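Local coordinates for protein N-acyl-D-glutamate deacylase (Bordetella bronchiseptica, PDB 3GIQ) that probably hydrolyses the amide bond of N-acyl-D-glutamate to release D-glutamate, using zinc, as a deacylase of the amidohydrolase family, at residues H66-L71 / D365-D370; P285-I290 / A341-M346; R372-L377 / A440-P445. All coordinates share one frame; numbering follows the deposited sequence.

Contact 1: H66-L71 / D365-D370; sequences HGHDDL and DGLPND. With ZN (zinc ion), chain E; G01 (N-[(R)-hydroxy(methyl)phosphoryl]-D-glutamic acid), chain C.
With CG set anti to the backbone N in both residues (chi1 -160° in His66, -158° in Asp365), the His66 imidazole and the Asp365 carboxylate run side by side in the same direction, toward one zinc ion. His68 reaches that ion by the other route, its CG beside the backbone N, and the two imidazoles bind through NE2, at 2.1 Å for His66 and 2.0 Å for His68. Cys95 and phosphoryl oxygen OPA of the phosphonamidate complete the four ligands. OD1 of Asp365 lies in the plane of the His68 ring, at its edge, 3.0 Å from CD2 of His68. It accepts nothing from the metal-bound nitrogens, which have no hydrogen to offer. The backbones are joined nearby, Asp365 N donating to His66 O at 2.9 Å, and a water accepts from His68 N at 2.9 Å. Pro368 CG packs 3.6 Å from Asp69 OD1, which Trp81 NE1 also bonds; OD2 makes a salt bridge with Lys82. The His-X-His pair following strand 57-64 and the aspartate following strand 360-362 are the metal-site signature of the amidohydrolase barrel. Zinc-bound OPA of the methylphosphonamidate group lies 2.6 Å from Asp365 OD2, consistent with Asp365 facing a substrate's reacting group.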
loop_
_atom_site.group_PDB
_atom_site.type_symbol
_atom_site.label_atom_id
_atom_site.label_comp_id
_atom_site.label_asym_id
_atom_site.label_seq_id
_atom_site.Cartn_x
_atom_site.Cartn_y
_atom_site.Cartn_z
ATOM N N HIS A 66 -0.389 1.383 -0.000
ATOM C CA HIS A 66 -0.938 0.183 0.608
ATOM C C HIS A 66 0.049 -0.969 0.615
ATOM O O HIS A 66 -0.070 -1.917 -0.164
ATOM C CB HIS A 66 -2.225 -0.263 -0.087
ATOM C CG HIS A 66 -3.060 -1.177 0.754
ATOM N ND1 HIS A 66 -4.110 -0.725 1.526
ATOM C CD2 HIS A 66 -2.947 -2.501 1.011
ATOM C CE1 HIS A 66 -4.606 -1.732 2.224
ATOM N NE2 HIS A 66 -3.918 -2.821 1.930
ATOM N N GLY A 67 1.031 -0.882 1.506
ATOM C CA GLY A 67 2.013 -1.940 1.607
ATOM C C GLY A 67 1.808 -2.810 2.837
ATOM O O GLY A 67 1.170 -2.399 3.811
ATOM N N HIS A 68 2.328 -4.031 2.768
ATOM C CA HIS A 68 2.268 -4.984 3.875
ATOM C C HIS A 68 3.689 -5.510 4.058
ATOM O O HIS A 68 3.902 -6.646 4.480
ATOM C CB HIS A 68 1.313 -6.144 3.553
ATOM C CG HIS A 68 -0.134 -5.803 3.731
ATOM N ND1 HIS A 68 -0.661 -5.407 4.943
ATOM C CD2 HIS A 68 -1.161 -5.784 2.849
ATOM C CE1 HIS A 68 -1.951 -5.156 4.797
ATOM N NE2 HIS A 68 -2.279 -5.378 3.537
ATOM N N ASP A 69 4.657 -4.653 3.745
ATOM C CA ASP A 69 6.079 -4.995 3.827
ATOM C C ASP A 69 6.693 -4.684 5.197
ATOM O O ASP A 69 7.914 -4.611 5.331
ATOM C CB ASP A 69 6.838 -4.216 2.749
ATOM C CG ASP A 69 6.081 -4.164 1.430
ATOM O OD1 ASP A 69 6.186 -5.120 0.634
ATOM O OD2 ASP A 69 5.363 -3.168 1.204
ATOM N N ASP A 70 5.847 -4.513 6.207
ATOM C CA ASP A 70 6.296 -4.184 7.566
ATOM C C ASP A 70 7.574 -4.871 8.049
ATOM O O ASP A 70 8.480 -4.217 8.578
ATOM C CB ASP A 70 5.191 -4.499 8.580
ATOM C CG ASP A 70 3.891 -3.794 8.271
ATOM O OD1 ASP A 70 3.408 -3.040 9.143
ATOM O OD2 ASP A 70 3.350 -3.999 7.163
ATOM N N LEU A 71 7.637 -6.187 7.873
ATOM C CA LEU A 71 8.770 -6.984 8.344
ATOM C C LEU A 71 9.829 -7.309 7.297
ATOM O O LEU A 71 10.852 -7.925 7.615
ATOM C CB LEU A 71 8.247 -8.296 8.940
ATOM C CG LEU A 71 7.096 -8.162 9.944
ATOM C CD1 LEU A 71 6.633 -9.544 10.393
ATOM C CD2 LEU A 71 7.549 -7.331 11.133
ATOM N N ASP A 365 -0.663 -3.404 -2.549
ATOM C CA ASP A 365 -1.191 -4.430 -1.656
ATOM C C ASP A 365 -0.440 -5.745 -1.863
ATOM O O ASP A 365 -1.007 -6.835 -1.756
ATOM C CB ASP A 365 -2.693 -4.635 -1.886
ATOM C CG ASP A 365 -3.385 -5.268 -0.688
ATOM O OD1 ASP A 365 -2.721 -5.461 0.354
ATOM O OD2 ASP A 365 -4.595 -5.566 -0.782
ATOM N N GLY A 366 0.846 -5.638 -2.171
ATOM C CA GLY A 366 1.645 -6.830 -2.367
ATOM C C GLY A 366 1.790 -7.604 -1.068
ATOM O O GLY A 366 1.876 -7.012 0.006
ATOM N N LEU A 367 1.794 -8.931 -1.165
ATOM C CA LEU A 367 1.955 -9.801 0.001
ATOM C C LEU A 367 3.282 -10.512 -0.244
ATOM O O LEU A 367 3.324 -11.633 -0.758
ATOM C CB LEU A 367 0.790 -10.791 0.081
ATOM C CG LEU A 367 -0.578 -10.107 0.199
ATOM C CD1 LEU A 367 -1.682 -11.142 0.302
ATOM C CD2 LEU A 367 -0.589 -9.201 1.426
ATOM N N PRO A 368 4.389 -9.854 0.131
ATOM C CA PRO A 368 5.770 -10.320 -0.021
ATOM C C PRO A 368 6.183 -11.636 0.627
ATOM O O PRO A 368 7.222 -12.190 0.276
ATOM C CB PRO A 368 6.584 -9.133 0.492
ATOM C CG PRO A 368 5.730 -8.612 1.593
ATOM C CD PRO A 368 4.344 -8.635 0.965
ATOM N N ASN A 369 5.377 -12.142 1.555
ATOM C CA ASN A 369 5.709 -13.395 2.232
ATOM C C ASN A 369 5.107 -14.618 1.532
ATOM O O ASN A 369 5.530 -15.752 1.772
ATOM C CB ASN A 369 5.217 -13.350 3.684
ATOM C CG ASN A 369 5.883 -14.398 4.560
ATOM O OD1 ASN A 369 5.224 -15.071 5.352
ATOM N ND2 ASN A 369 7.197 -14.531 4.429
ATOM N N ASP A 370 4.122 -14.383 0.669
ATOM C CA ASP A 370 3.442 -15.458 -0.061
ATOM C C ASP A 370 4.361 -16.280 -0.961
ATOM O O ASP A 370 5.221 -15.738 -1.645
ATOM C CB ASP A 370 2.314 -14.874 -0.918
ATOM C CG ASP A 370 1.129 -14.410 -0.097
ATOM O OD1 ASP A 370 1.257 -14.259 1.141
ATOM O OD2 ASP A 370 0.062 -14.182 -0.703
HETATM ZN ZN ZN E . -4.006 -4.738 2.800
HETATM C CD G01 C . -11.025 -9.830 0.131
HETATM C CG G01 C . -10.145 -8.593 -0.045
HETATM C CB G01 C . -8.713 -8.900 0.415
HETATM C CA G01 C . -7.613 -7.809 0.292
HETATM C C G01 C . -7.424 -7.459 -1.201
HETATM C C6 G01 C . -4.500 -8.480 2.928
HETATM P P G01 C . -5.755 -7.425 2.223
HETATM O OPA G01 C . -5.033 -6.090 1.753
HETATM O OPB G01 C . -6.788 -7.134 3.247
HETATM N N G01 C . -6.298 -8.177 0.884
HETATM O O G01 C . -6.628 -8.130 -1.885
HETATM O OXT G01 C . -8.098 -6.501 -1.631
HETATM O OE1 G01 C . -10.884 -10.752 -0.704
HETATM O OE2 G01 C . -11.802 -9.823 1.102
HETATM O O HOH W 1 3.167 -4.859 0.113
#

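Contact 2: P285-I290 / A341-M346; sequences PGSSTI and AIYFAM. With G01 (N-[(R)-hydroxy(methyl)phosphoryl]-D-glutamic acid), chain C.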
loop_
_atom_site.group_PDB
_atom_site.type_symbol
_atom_site.label_atom_id
_atom_site.label_comp_id
_atom_site.label_asym_id
_atom_site.label_seq_id
_atom_site.Cartn_x
_atom_site.Cartn_y
_atom_site.Cartn_z
ATOM N N PRO A 285 -8.552 -7.386 -11.086
ATOM C CA PRO A 285 -9.904 -7.828 -10.730
ATOM C C PRO A 285 -9.920 -9.026 -9.782
ATOM O O PRO A 285 -10.946 -9.675 -9.606
ATOM C CB PRO A 285 -10.514 -8.161 -12.082
ATOM C CG PRO A 285 -9.355 -8.807 -12.778
ATOM C CD PRO A 285 -8.173 -7.911 -12.414
ATOM N N GLY A 286 -8.773 -9.324 -9.186
ATOM C CA GLY A 286 -8.699 -10.429 -8.249
ATOM C C GLY A 286 -8.068 -9.924 -6.964
ATOM O O GLY A 286 -7.124 -9.143 -7.015
ATOM N N SER A 287 -8.591 -10.343 -5.815
ATOM C CA SER A 287 -8.025 -9.907 -4.542
ATOM C C SER A 287 -7.119 -11.012 -4.005
ATOM O O SER A 287 -6.948 -12.046 -4.647
ATOM C CB SER A 287 -9.141 -9.620 -3.534
ATOM O OG SER A 287 -9.845 -10.805 -3.195
ATOM N N SER A 288 -6.531 -10.789 -2.837
ATOM C CA SER A 288 -5.667 -11.799 -2.233
ATOM C C SER A 288 -5.490 -11.544 -0.743
ATOM O O SER A 288 -5.142 -10.441 -0.323
ATOM C CB SER A 288 -4.300 -11.821 -2.917
ATOM O OG SER A 288 -3.491 -12.870 -2.398
ATOM N N THR A 289 -5.741 -12.577 0.050
ATOM C CA THR A 289 -5.608 -12.491 1.495
ATOM C C THR A 289 -5.595 -13.921 2.021
ATOM O O THR A 289 -5.231 -14.847 1.293
ATOM C CB THR A 289 -6.786 -11.690 2.116
ATOM O OG1 THR A 289 -6.560 -11.522 3.522
ATOM C CG2 THR A 289 -8.111 -12.409 1.896
ATOM N N ILE A 290 -5.981 -14.110 3.276
ATOM C CA ILE A 290 -6.011 -15.451 3.852
ATOM C C ILE A 290 -7.081 -16.299 3.157
ATOM O O ILE A 290 -8.031 -15.757 2.589
ATOM C CB ILE A 290 -6.330 -15.400 5.367
ATOM C CG1 ILE A 290 -7.664 -14.686 5.597
ATOM C CG2 ILE A 290 -5.214 -14.680 6.112
ATOM C CD1 ILE A 290 -8.135 -14.701 7.040
ATOM N N ALA A 341 -4.936 -17.120 -0.409
ATOM C CA ALA A 341 -5.493 -17.343 -1.734
ATOM C C ALA A 341 -5.762 -16.070 -2.519
ATOM O O ALA A 341 -5.677 -14.956 -1.990
ATOM C CB ALA A 341 -6.780 -18.140 -1.620
ATOM N N ILE A 342 -6.087 -16.262 -3.794
ATOM C CA ILE A 342 -6.431 -15.172 -4.701
ATOM C C ILE A 342 -7.892 -15.418 -5.072
ATOM O O ILE A 342 -8.284 -16.552 -5.354
ATOM C CB ILE A 342 -5.564 -15.202 -5.979
ATOM C CG1 ILE A 342 -4.119 -14.843 -5.628
ATOM C CG2 ILE A 342 -6.137 -14.249 -7.025
ATOM C CD1 ILE A 342 -3.132 -15.107 -6.754
ATOM N N TYR A 343 -8.690 -14.354 -5.061
ATOM C CA TYR A 343 -10.116 -14.443 -5.359
ATOM C C TYR A 343 -10.476 -13.563 -6.555
ATOM O O TYR A 343 -10.397 -12.343 -6.470
ATOM C CB TYR A 343 -10.915 -13.979 -4.135
ATOM C CG TYR A 343 -10.572 -14.708 -2.847
ATOM C CD1 TYR A 343 -11.178 -15.922 -2.528
ATOM C CD2 TYR A 343 -9.652 -14.171 -1.939
ATOM C CE1 TYR A 343 -10.889 -16.586 -1.333
ATOM C CE2 TYR A 343 -9.350 -14.831 -0.736
ATOM C CZ TYR A 343 -9.978 -16.035 -0.443
ATOM O OH TYR A 343 -9.723 -16.678 0.747
ATOM N N PHE A 344 -10.874 -14.183 -7.663
ATOM C CA PHE A 344 -11.255 -13.440 -8.862
ATOM C C PHE A 344 -12.742 -13.123 -8.741
ATOM O O PHE A 344 -13.597 -13.902 -9.170
ATOM C CB PHE A 344 -10.959 -14.296 -10.096
ATOM C CG PHE A 344 -9.507 -14.673 -10.220
ATOM C CD1 PHE A 344 -8.568 -13.743 -10.661
ATOM C CD2 PHE A 344 -9.067 -15.938 -9.844
ATOM C CE1 PHE A 344 -7.217 -14.065 -10.722
ATOM C CE2 PHE A 344 -7.708 -16.271 -9.902
ATOM C CZ PHE A 344 -6.787 -15.331 -10.340
ATOM N N ALA A 345 -13.049 -11.966 -8.156
ATOM C CA ALA A 345 -14.437 -11.597 -7.923
ATOM C C ALA A 345 -14.825 -10.164 -8.259
ATOM O O ALA A 345 -15.916 -9.721 -7.896
ATOM C CB ALA A 345 -14.788 -11.889 -6.467
ATOM N N MET A 346 -13.953 -9.434 -8.941
ATOM C CA MET A 346 -14.278 -8.059 -9.299
ATOM C C MET A 346 -14.418 -7.857 -10.806
ATOM O O MET A 346 -13.997 -8.699 -11.602
ATOM C CB MET A 346 -13.219 -7.097 -8.754
ATOM C CG MET A 346 -13.151 -7.029 -7.233
ATOM S SD MET A 346 -11.930 -8.146 -6.510
ATOM C CE MET A 346 -10.444 -7.158 -6.689
HETATM C CD G01 C . -11.025 -9.830 0.131
HETATM C CG G01 C . -10.145 -8.593 -0.045
HETATM C CB G01 C . -8.713 -8.900 0.415
HETATM C CA G01 C . -7.613 -7.809 0.292
HETATM C C G01 C . -7.424 -7.459 -1.201
HETATM C C6 G01 C . -4.500 -8.480 2.928
HETATM P P G01 C . -5.755 -7.425 2.223
HETATM O OPA G01 C . -5.033 -6.090 1.753
HETATM O OPB G01 C . -6.788 -7.134 3.247
HETATM N N G01 C . -6.298 -8.177 0.884
HETATM O O G01 C . -6.628 -8.130 -1.885
HETATM O OXT G01 C . -8.098 -6.501 -1.631
HETATM O OE1 G01 C . -10.884 -10.752 -0.704
HETATM O OE2 G01 C . -11.802 -9.823 1.102
#
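Strands 286-290 and 341-344 run antiparallel, their short axes 4.3 Å apart at an angle of 153°, with Ser287-Tyr343 and Thr289-Ala341 as hydrogen-bonded pairs and Ser288-Ile342 as a non-hydrogen-bonded pair between them. Ser287, Thr289 and Tyr343 share the face that meets the phosphonamidate ligand. OG of Ser287 sits between its backbone N and carbonyl carbon (chi1 66°), a rotation that carries it to ligand OE1, to which it donates at 2.7 Å. The Tyr343 ring is anchored at its far end: OH donates to Ile290 O at 2.7 Å, in the carbonyl plane and on a lone pair, while the same hydroxyl accepts from Ile292 N and Arg295 makes a cation-pi contact with the ring. Thr289 CG2 meets Tyr343 CE2 at 3.8 Å. On the other face Ser288 turns OG toward Ala341 O. The edge of strand 286-290 that does not face 341-344 binds the ligand's backbone-like part: Ser288 N donates to ligand O at 2.8 Å, and ligand N donates to Ser288 O at 2.8 Å, both bonds nearly straight. Such strand-edge pairing, as between neighbouring beta strands, marks this three-stranded antiparallel sheet as one wall of the D-glutamate pocket.

Contact 3: R372-L377 / A440-P445; sequences RPHPRL and ATWDEP. With G01 (N-[(R)-hydroxy(methyl)phosphoryl]-D-glutamic acid), chain C.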
loop_
_atom_site.group_PDB
_atom_site.type_symbol
_atom_site.label_atom_id
_atom_site.label_comp_id
_atom_site.label_asym_id
_atom_site.label_seq_id
_atom_site.Cartn_x
_atom_site.Cartn_y
_atom_site.Cartn_z
ATOM N N ARG A 372 3.434 -18.061 -3.638
ATOM C CA ARG A 372 3.040 -17.791 -5.020
ATOM C C ARG A 372 2.074 -16.618 -4.918
ATOM O O ARG A 372 0.853 -16.787 -4.961
ATOM C CB ARG A 372 2.342 -19.007 -5.635
ATOM C CG ARG A 372 1.999 -18.843 -7.113
ATOM C CD ARG A 372 3.253 -18.645 -7.955
ATOM N NE ARG A 372 4.128 -19.813 -7.911
ATOM C CZ ARG A 372 3.858 -20.971 -8.506
ATOM N NH1 ARG A 372 2.736 -21.120 -9.197
ATOM N NH2 ARG A 372 4.709 -21.985 -8.403
ATOM N N PRO A 373 2.621 -15.401 -4.786
ATOM C CA PRO A 373 1.838 -14.173 -4.656
ATOM C C PRO A 373 1.036 -13.704 -5.851
ATOM O O PRO A 373 1.227 -14.145 -6.984
ATOM C CB PRO A 373 2.889 -13.144 -4.267
ATOM C CG PRO A 373 4.063 -13.579 -5.098
ATOM C CD PRO A 373 4.062 -15.092 -4.885
ATOM N N HIS A 374 0.126 -12.787 -5.553
ATOM C CA HIS A 374 -0.703 -12.137 -6.549
ATOM C C HIS A 374 0.321 -11.233 -7.246
ATOM O O HIS A 374 1.135 -10.594 -6.580
ATOM C CB HIS A 374 -1.777 -11.321 -5.824
ATOM C CG HIS A 374 -2.646 -10.511 -6.728
ATOM N ND1 HIS A 374 -4.019 -10.496 -6.618
ATOM C CD2 HIS A 374 -2.338 -9.658 -7.732
ATOM C CE1 HIS A 374 -4.520 -9.667 -7.515
ATOM N NE2 HIS A 374 -3.521 -9.146 -8.204
ATOM N N PRO A 375 0.306 -11.179 -8.588
ATOM C CA PRO A 375 1.253 -10.355 -9.352
ATOM C C PRO A 375 1.323 -8.867 -9.018
ATOM O O PRO A 375 2.289 -8.199 -9.381
ATOM C CB PRO A 375 0.836 -10.605 -10.801
ATOM C CG PRO A 375 -0.635 -10.882 -10.681
ATOM C CD PRO A 375 -0.681 -11.801 -9.488
ATOM N N ARG A 376 0.309 -8.351 -8.330
ATOM C CA ARG A 376 0.289 -6.938 -7.957
ATOM C C ARG A 376 1.524 -6.592 -7.132
ATOM O O ARG A 376 1.927 -5.433 -7.052
ATOM C CB ARG A 376 -0.974 -6.620 -7.153
ATOM C CG ARG A 376 -1.030 -7.293 -5.794
ATOM C CD ARG A 376 -2.430 -7.221 -5.216
ATOM N NE ARG A 376 -2.492 -7.735 -3.852
ATOM C CZ ARG A 376 -3.623 -8.039 -3.226
ATOM N NH1 ARG A 376 -4.790 -7.887 -3.844
ATOM N NH2 ARG A 376 -3.593 -8.476 -1.978
ATOM N N LEU A 377 2.122 -7.609 -6.519
ATOM C CA LEU A 377 3.321 -7.418 -5.710
ATOM C C LEU A 377 4.444 -6.808 -6.544
ATOM O O LEU A 377 5.197 -5.953 -6.066
ATOM C CB LEU A 377 3.787 -8.764 -5.147
ATOM C CG LEU A 377 5.090 -8.790 -4.333
ATOM C CD1 LEU A 377 4.931 -7.965 -3.064
ATOM C CD2 LEU A 377 5.435 -10.230 -3.987
ATOM N N ALA A 440 4.651 -9.197 -14.578
ATOM C CA ALA A 440 4.168 -10.196 -13.631
ATOM C C ALA A 440 2.782 -10.683 -14.042
ATOM O O ALA A 440 1.885 -9.884 -14.303
ATOM C CB ALA A 440 4.120 -9.604 -12.219
ATOM N N THR A 441 2.613 -12.000 -14.105
ATOM C CA THR A 441 1.331 -12.579 -14.485
ATOM C C THR A 441 0.837 -13.493 -13.379
ATOM O O THR A 441 1.546 -13.737 -12.406
ATOM C CB THR A 441 1.454 -13.415 -15.766
ATOM O OG1 THR A 441 2.327 -14.523 -15.520
ATOM C CG2 THR A 441 2.016 -12.571 -16.901
ATOM N N TRP A 442 -0.379 -14.004 -13.531
ATOM C CA TRP A 442 -0.936 -14.897 -12.525
ATOM C C TRP A 442 -0.049 -16.129 -12.358
ATOM O O TRP A 442 0.182 -16.585 -11.238
ATOM C CB TRP A 442 -2.365 -15.304 -12.907
ATOM C CG TRP A 442 -3.278 -14.121 -13.086
ATOM C CD1 TRP A 442 -3.740 -13.612 -14.266
ATOM C CD2 TRP A 442 -3.788 -13.266 -12.053
ATOM N NE1 TRP A 442 -4.504 -12.491 -14.034
ATOM C CE2 TRP A 442 -4.549 -12.256 -12.685
ATOM C CE3 TRP A 442 -3.672 -13.253 -10.654
ATOM C CZ2 TRP A 442 -5.194 -11.241 -11.967
ATOM C CZ3 TRP A 442 -4.310 -12.246 -9.940
ATOM C CH2 TRP A 442 -5.065 -11.252 -10.600
ATOM N N ASP A 443 0.468 -16.649 -13.471
ATOM C CA ASP A 443 1.331 -17.830 -13.438
ATOM C C ASP A 443 2.756 -17.523 -12.988
ATOM O O ASP A 443 3.370 -18.311 -12.267
ATOM C CB ASP A 443 1.369 -18.509 -14.813
ATOM C CG ASP A 443 0.030 -19.102 -15.206
ATOM O OD1 ASP A 443 -0.632 -19.701 -14.332
ATOM O OD2 ASP A 443 -0.355 -18.980 -16.389
ATOM N N GLU A 444 3.280 -16.382 -13.426
ATOM C CA GLU A 444 4.628 -15.955 -13.061
ATOM C C GLU A 444 4.503 -14.568 -12.441
ATOM O O GLU A 444 4.800 -13.561 -13.081
ATOM C CB GLU A 444 5.520 -15.900 -14.304
ATOM C CG GLU A 444 5.878 -17.268 -14.864
ATOM C CD GLU A 444 6.721 -17.175 -16.121
ATOM O OE1 GLU A 444 6.160 -16.872 -17.194
ATOM O OE2 GLU A 444 7.947 -17.393 -16.030
ATOM N N PRO A 445 4.066 -14.509 -11.174
ATOM C CA PRO A 445 3.868 -13.270 -10.418
ATOM C C PRO A 445 5.076 -12.476 -9.943
ATOM O O PRO A 445 4.907 -11.394 -9.381
ATOM C CB PRO A 445 2.993 -13.725 -9.256
ATOM C CG PRO A 445 3.539 -15.089 -8.975
ATOM C CD PRO A 445 3.672 -15.678 -10.365
HETATM C CD G01 C . -11.025 -9.830 0.131
HETATM C CG G01 C . -10.145 -8.593 -0.045
HETATM C CB G01 C . -8.713 -8.900 0.415
HETATM C CA G01 C . -7.613 -7.809 0.292
HETATM C C G01 C . -7.424 -7.459 -1.201
HETATM C C6 G01 C . -4.500 -8.480 2.928
HETATM P P G01 C . -5.755 -7.425 2.223
HETATM O OPA G01 C . -5.033 -6.090 1.753
HETATM O OPB G01 C . -6.788 -7.134 3.247
HETATM N N G01 C . -6.298 -8.177 0.884
HETATM O O G01 C . -6.628 -8.130 -1.885
HETATM O OXT G01 C . -8.098 -6.501 -1.631
HETATM O OE1 G01 C . -10.884 -10.752 -0.704
HETATM O OE2 G01 C . -11.802 -9.823 1.102
HETATM O O HOH W 2 -0.417 -15.257 -8.805
#
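His374 and Trp442 form a T-shaped (edge-to-face) pair in which the indole presents an edge to the imidazole: the His374 ring and the six-membered ring of Trp442 have centroids 4.7 Å apart and planes inclined at 64°. The pair joins the loop leading into helix 376-391 of the amidohydrolase barrel to the loop between strands 428-431 and 452-457. Trp442 CZ3 lies over the centre of one imidazole face, and CD of Arg376 lies over the centre of the opposite face, so the ring is sandwiched between an aromatic edge and an aliphatic arm. Pro375 approaches the indole differently, from above: its CG is 4.1 Å from the six-membered centroid and 20° off the ring normal, a CH-pi contact, and its CD reaches CE3 of Trp442 at 3.5 Å. CB of Pro375 meets Ala440 CB at 3.7 Å and also packs against Pro445. Phe344 adds a further edge-to-face contact with Trp442. At the outer end the bent chain of Arg372 crosses Pro445 at about a right angle, CD meeting CG. Arg376 turns away from the 440-445 loop, its chain extended from CG to NE, and brings the guanidinium edge to phosphonamidate ligand O in its own plane, NH1 donating at 2.7 Å while the bond from NH2 is weak. An ST motif shapes the 440-445 loop, Glu444 N donating to Thr441 OG1. Between the two backbones one water donates to both Pro373 O, at 2.7 Å, and Trp442 O, at 2.8 Å.

How the contacts relate
From the N terminus, the loop after strand 57-64 opens contact 1, which closes only at the loop after strand 360-362 and so brings the first metal ligands up to Asp365. Nested within that long excursion, contact 2 closes a shorter loop between strands 286-290 and 339-344. Contact 3 follows contact 1 in series, tying the start of helix 376-391 to the loop after strand 428-431; no two contacts cross. All three segment pairs reach the same phosphonamidate ligand. Leu377 CD1 packs 3.5 Å from Gly366 CA, linking contacts 1 and 3, Leu367 CD1 rests near Ser288 O between contacts 1 and 2, and Ile342 CD1 packs on His374 CA between contacts 2 and 3.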